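Local coordinates for protein phage terminase large subunit (Thermus phage P7426, PDB 4ZNL) that probably acts as the ATP-driven motor that packages viral DNA into empty capsids and as the nuclease that cuts it, the ATPase domain being the part present here, at residues L42-G47 / R250-A255; V151-A156 / A179-T184. All coordinates share one frame; numbering follows the deposited sequence.

Contact 1 (L42-G47 / R250-A255). With ADP (adenosine-5'-diphosphate), chain F; BEF (beryllium trifluoride ion), chain E.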
# COMPACT_ATOMS: atom_id res chain seq x y z
N LEU A 42 -8.54 -6.77 -2.82
CA LEU A 42 -8.67 -7.68 -1.69
C LEU A 42 -9.91 -7.38 -0.84
O LEU A 42 -10.36 -6.24 -0.77
CB LEU A 42 -7.43 -7.63 -0.80
CG LEU A 42 -6.06 -7.64 -1.49
CD1 LEU A 42 -4.93 -7.52 -0.48
CD2 LEU A 42 -5.88 -8.90 -2.29
N GLY A 43 -10.43 -8.41 -0.18
CA GLY A 43 -11.57 -8.27 0.68
C GLY A 43 -11.30 -7.52 1.97
O GLY A 43 -10.14 -7.38 2.38
N ARG A 44 -12.37 -7.03 2.59
CA ARG A 44 -12.34 -6.41 3.93
C ARG A 44 -11.53 -7.22 4.93
O ARG A 44 -11.62 -8.45 4.97
CB ARG A 44 -13.75 -6.27 4.50
CG ARG A 44 -14.52 -5.05 4.09
CD ARG A 44 -15.76 -4.87 4.99
NE ARG A 44 -15.47 -4.05 6.17
CZ ARG A 44 -15.18 -4.52 7.38
NH1 ARG A 44 -15.13 -5.83 7.63
NH2 ARG A 44 -14.94 -3.67 8.37
N GLN A 45 -10.75 -6.51 5.74
CA GLN A 45 -9.99 -7.10 6.83
C GLN A 45 -8.99 -8.16 6.37
O GLN A 45 -8.64 -9.06 7.13
CB GLN A 45 -10.94 -7.69 7.88
CG GLN A 45 -11.69 -6.64 8.67
CD GLN A 45 -10.78 -5.88 9.61
OE1 GLN A 45 -10.63 -4.66 9.52
NE2 GLN A 45 -10.16 -6.60 10.53
N SER A 46 -8.51 -8.04 5.14
CA SER A 46 -7.57 -9.01 4.58
C SER A 46 -6.10 -8.64 4.89
O SER A 46 -5.20 -9.48 4.78
CB SER A 46 -7.77 -9.13 3.07
OG SER A 46 -7.68 -7.86 2.46
N GLY A 47 -5.87 -7.38 5.27
CA GLY A 47 -4.53 -6.89 5.51
C GLY A 47 -4.04 -5.92 4.45
O GLY A 47 -2.84 -5.84 4.16
N ARG A 250 -20.52 -10.16 -1.58
CA ARG A 250 -19.63 -10.52 -2.68
C ARG A 250 -18.61 -9.42 -2.98
O ARG A 250 -17.44 -9.71 -3.28
CB ARG A 250 -20.47 -10.84 -3.92
CG ARG A 250 -21.29 -12.12 -3.74
CD ARG A 250 -21.82 -12.72 -5.02
NE ARG A 250 -21.75 -14.18 -4.94
CZ ARG A 250 -21.44 -14.98 -5.95
NH1 ARG A 250 -21.20 -14.49 -7.16
NH2 ARG A 250 -21.39 -16.29 -5.76
N GLN A 251 -19.02 -8.17 -2.87
CA GLN A 251 -18.10 -7.08 -3.11
C GLN A 251 -17.13 -6.89 -1.95
O GLN A 251 -15.91 -6.80 -2.17
CB GLN A 251 -18.86 -5.78 -3.37
CG GLN A 251 -18.03 -4.54 -3.16
CD GLN A 251 -18.71 -3.28 -3.64
OE1 GLN A 251 -19.03 -3.15 -4.82
NE2 GLN A 251 -18.93 -2.34 -2.73
N GLU A 252 -17.65 -6.84 -0.72
CA GLU A 252 -16.83 -6.41 0.42
C GLU A 252 -15.94 -7.53 0.99
O GLU A 252 -14.81 -7.25 1.42
CB GLU A 252 -17.73 -5.87 1.54
CG GLU A 252 -18.56 -4.63 1.15
CD GLU A 252 -17.70 -3.40 0.94
OE1 GLU A 252 -17.87 -2.69 -0.07
OE2 GLU A 252 -16.84 -3.13 1.80
N TYR A 253 -16.41 -8.77 0.97
CA TYR A 253 -15.59 -9.90 1.44
C TYR A 253 -15.14 -10.77 0.27
O TYR A 253 -14.04 -11.30 0.28
CB TYR A 253 -16.35 -10.73 2.48
CG TYR A 253 -16.68 -9.95 3.72
CD1 TYR A 253 -15.75 -9.80 4.74
CD2 TYR A 253 -17.92 -9.32 3.87
CE1 TYR A 253 -16.04 -9.08 5.88
CE2 TYR A 253 -18.22 -8.59 5.01
CZ TYR A 253 -17.27 -8.47 6.01
OH TYR A 253 -17.54 -7.75 7.15
N GLY A 254 -15.99 -10.91 -0.74
CA GLY A 254 -15.63 -11.67 -1.92
C GLY A 254 -14.66 -10.94 -2.83
O GLY A 254 -13.99 -11.57 -3.65
N ALA A 255 -14.59 -9.61 -2.69
CA ALA A 255 -13.76 -8.77 -3.55
C ALA A 255 -14.15 -8.87 -5.02
O ALA A 255 -13.32 -8.70 -5.90
CB ALA A 255 -12.28 -9.10 -3.38
PB ADP F . -7.86 -4.17 5.89
O1B ADP F . -9.44 -4.12 5.88
O2B ADP F . -7.49 -5.21 4.87
O3B ADP F . -7.19 -2.84 5.56
PA ADP F . -6.11 -4.36 8.06
O1A ADP F . -6.33 -3.17 9.02
O2A ADP F . -4.90 -4.09 7.21
O3A ADP F . -7.45 -4.64 7.30
O5' ADP F . -5.87 -5.67 8.87
C5' ADP F . -6.85 -6.13 9.69
C4' ADP F . -6.40 -6.80 10.95
O4' ADP F . -5.66 -7.96 10.61
C3' ADP F . -5.51 -5.93 11.68
O3' ADP F . -5.66 -6.11 13.05
C2' ADP F . -4.18 -6.35 11.26
O2' ADP F . -3.25 -6.10 12.27
C1' ADP F . -4.32 -7.77 11.03
N9 ADP F . -3.45 -8.30 10.02
C8 ADP F . -3.38 -7.96 8.73
N7 ADP F . -2.44 -8.73 8.15
C5 ADP F . -1.92 -9.58 9.09
C6 ADP F . -0.91 -10.61 9.07
N6 ADP F . -0.17 -10.95 7.81
N1 ADP F . -0.64 -11.26 10.21
C2 ADP F . -1.29 -10.97 11.36
N3 ADP F . -2.23 -10.02 11.41
C4 ADP F . -2.57 -9.31 10.29
BE BEF E . -10.37 -2.64 5.96
F1 BEF E . -11.28 -2.63 4.74
F2 BEF E . -11.27 -2.76 7.31
F3 BEF E . -9.42 -1.38 5.87
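R44 turns its backbone N-H almost straight onto the carbonyl of E252 (R44 N to E252 O 2.7 Å, N-H...O angle 175°), joining the loop after strand 37-42 to the end of helix 246-252. The backbones are nearest at G43 and Y253, and G43 CA comes within 3.5 Å of E252 O. Glycine suits this spot because a beta carbon would run into Y253 O. A255, which has left helical geometry with a positive phi, lays its small methyl against the backbone at L42 and G43, CB to G43 N 3.8 Å.

The segment 42-47 belongs to the P-loop (Walker A motif) between strand 37-42 and helix 48-62. Residues G43 to S46 form a type II turn, and S46 OG donates to G43 O in the carbonyl plane. Beyond it, Q45 N bonds ADP O1B and G47 N bonds ADP O2B, each at 2.7 Å, gripping the beta phosphate; at G47, whose phi is positive, a beta carbon would press on the preceding carbonyl O and on N7 of the adenine, so glycine fits.

R44 carries the side-chain contact. Its stem runs alongside Y253, and a bend at chi3 (90°) brings NH1 within 3.1 Å of Y253 OH, with CE1 of the ring at the guanidinium edge and the two planes 63° apart. F2 of the beryllium trifluoride lies over one guanidinium face, 3.9 Å from R44 NH2. On E252, OE2 lies against the aliphatic CG and CD of R44, 3.8 Å from CG, and not its charged end, while OE1 is held by Q251 NE2 and a salt bridge to K186.

Contact 2 (V151-A156 / A179-T184); sequences VILDEA and ALIIST
L153 N donates to L180 O at 2.8 Å, and the parallel pairing continues on either side of it with L180 N to V151 O and I182 N to L153 O. Past the strand, A156 N reaches I182 O from above the carbonyl plane (3.0 Å). E155, the predicted catalytic glutamate closing the Walker B motif, uses OE1 to accept the backbone N-H of T184 (E155 OE1 to T184 N 3.1 Å). The donor arrives on the syn side, 23° out of the carboxylate plane, and a water donates to the same oxygen. A bend at chi2 (-47°) brings the carboxylate back across to T184, and this grip probably helps fix its rotation near the beryllium trifluoride. D154, a residue that binds magnesium, bonds S49 OG through OD2, while OD1 rests 3.8 Å from I182 CG1.

The small A156 methyl fits tightly against I181, CB to CG2 3.4 Å, and S183 OG accepts the N-H of A157.

Apolar, often beta-branched residues suit these buried strands. V151 CG2 meets A179 CB at 3.8 Å, and the side chains of I152 and L180 cross, CG1 to CB 4.2 Å. I152, L180 and I182 face helix 48-62, whereas V151, L153, A179 and I181 pack toward helices 161-168 and 190-197. Helix 161-168 is the crossover of this beta-alpha-beta unit, and strand 67-72 flanks 150-154 as strand 37-42 flanks 178-183.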
# COMPACT_ATOMS: atom_id res chain seq x y z
N VAL A 151 4.17 5.99 -4.21
CA VAL A 151 2.89 6.27 -3.59
C VAL A 151 2.15 4.96 -3.38
O VAL A 151 2.30 4.00 -4.14
CB VAL A 151 2.03 7.23 -4.43
CG1 VAL A 151 2.69 8.62 -4.48
CG2 VAL A 151 1.82 6.67 -5.82
N ILE A 152 1.39 4.93 -2.30
CA ILE A 152 0.52 3.82 -1.97
C ILE A 152 -0.86 4.41 -1.82
O ILE A 152 -1.05 5.33 -1.03
CB ILE A 152 0.98 3.12 -0.68
CG1 ILE A 152 2.38 2.54 -0.85
CG2 ILE A 152 -0.01 2.05 -0.24
CD1 ILE A 152 3.14 2.40 0.48
N LEU A 153 -1.83 3.92 -2.60
CA LEU A 153 -3.23 4.33 -2.45
C LEU A 153 -4.01 3.25 -1.72
O LEU A 153 -4.18 2.15 -2.24
CB LEU A 153 -3.89 4.62 -3.79
CG LEU A 153 -3.49 5.90 -4.51
CD1 LEU A 153 -2.05 5.82 -4.98
CD2 LEU A 153 -4.43 6.15 -5.68
N ASP A 154 -4.46 3.56 -0.51
CA ASP A 154 -5.24 2.64 0.31
C ASP A 154 -6.73 2.92 0.09
O ASP A 154 -7.14 4.08 -0.01
CB ASP A 154 -4.83 2.79 1.79
CG ASP A 154 -5.29 1.63 2.66
OD1 ASP A 154 -5.76 0.61 2.10
OD2 ASP A 154 -5.18 1.73 3.89
N GLU A 155 -7.53 1.87 -0.01
CA GLU A 155 -8.92 1.92 -0.50
C GLU A 155 -9.04 2.78 -1.75
O GLU A 155 -9.89 3.69 -1.85
CB GLU A 155 -9.86 2.43 0.59
CG GLU A 155 -9.97 1.50 1.80
CD GLU A 155 -10.18 0.03 1.42
OE1 GLU A 155 -10.86 -0.27 0.42
OE2 GLU A 155 -9.64 -0.83 2.14
N ALA A 156 -8.19 2.48 -2.71
CA ALA A 156 -8.11 3.23 -3.96
C ALA A 156 -9.45 3.37 -4.68
O ALA A 156 -9.69 4.39 -5.32
CB ALA A 156 -7.10 2.57 -4.88
N ALA A 179 3.87 2.78 -7.88
CA ALA A 179 2.59 2.91 -7.19
C ALA A 179 2.04 1.56 -6.80
O ALA A 179 2.06 0.60 -7.59
CB ALA A 179 1.58 3.66 -8.06
N LEU A 180 1.56 1.48 -5.56
CA LEU A 180 0.77 0.36 -5.09
C LEU A 180 -0.66 0.84 -4.87
O LEU A 180 -0.92 1.75 -4.06
CB LEU A 180 1.37 -0.22 -3.80
CG LEU A 180 0.57 -1.30 -3.06
CD1 LEU A 180 0.32 -2.52 -3.93
CD2 LEU A 180 1.28 -1.72 -1.78
N ILE A 181 -1.58 0.23 -5.61
CA ILE A 181 -2.97 0.64 -5.63
C ILE A 181 -3.83 -0.50 -5.08
O ILE A 181 -4.04 -1.50 -5.75
CB ILE A 181 -3.41 1.02 -7.05
CG1 ILE A 181 -2.53 2.19 -7.55
CG2 ILE A 181 -4.88 1.39 -7.10
CD1 ILE A 181 -2.52 2.36 -9.07
N ILE A 182 -4.28 -0.35 -3.83
CA ILE A 182 -4.92 -1.44 -3.11
C ILE A 182 -6.30 -1.05 -2.57
O ILE A 182 -6.49 0.06 -2.06
CB ILE A 182 -4.02 -1.90 -1.94
CG1 ILE A 182 -3.94 -0.80 -0.88
CG2 ILE A 182 -2.64 -2.19 -2.47
CD1 ILE A 182 -2.91 -1.03 0.19
N SER A 183 -7.25 -1.97 -2.67
CA SER A 183 -8.63 -1.64 -2.33
C SER A 183 -9.55 -2.85 -2.29
O SER A 183 -9.29 -3.88 -2.91
CB SER A 183 -9.20 -0.65 -3.36
OG SER A 183 -10.31 0.06 -2.84
N THR A 184 -10.63 -2.72 -1.53
CA THR A 184 -11.83 -3.49 -1.77
C THR A 184 -12.52 -2.81 -2.95
O THR A 184 -12.57 -1.58 -3.02
CB THR A 184 -12.73 -3.54 -0.51
OG1 THR A 184 -12.10 -4.36 0.47
CG2 THR A 184 -14.12 -4.12 -0.81
O HOH W 1 -13.19 0.75 -0.68

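How the contacts relate
The centres of contacts 1 and 2 lie about 14 Å apart in the same P-loop NTPase domain, and contact 2 is nested along the chain inside the loop closed by contact 1. Strand 37-42, which leads into contact 1, neighbours strand 178-183 of contact 2 in the central sheet. There the two contacts touch, with probable hydrogen bonds from L42 N to S183 O (3.0 Å) and between L42 O and T184 OG1 (2.8 Å). The Walker A loop and the end of the Walker B strand lie at the C-terminal ends of the parallel strands, strand 178-183 between them, and converge on ADP, beryllium trifluoride and magnesium, while contact 1 ties this site to the last helix.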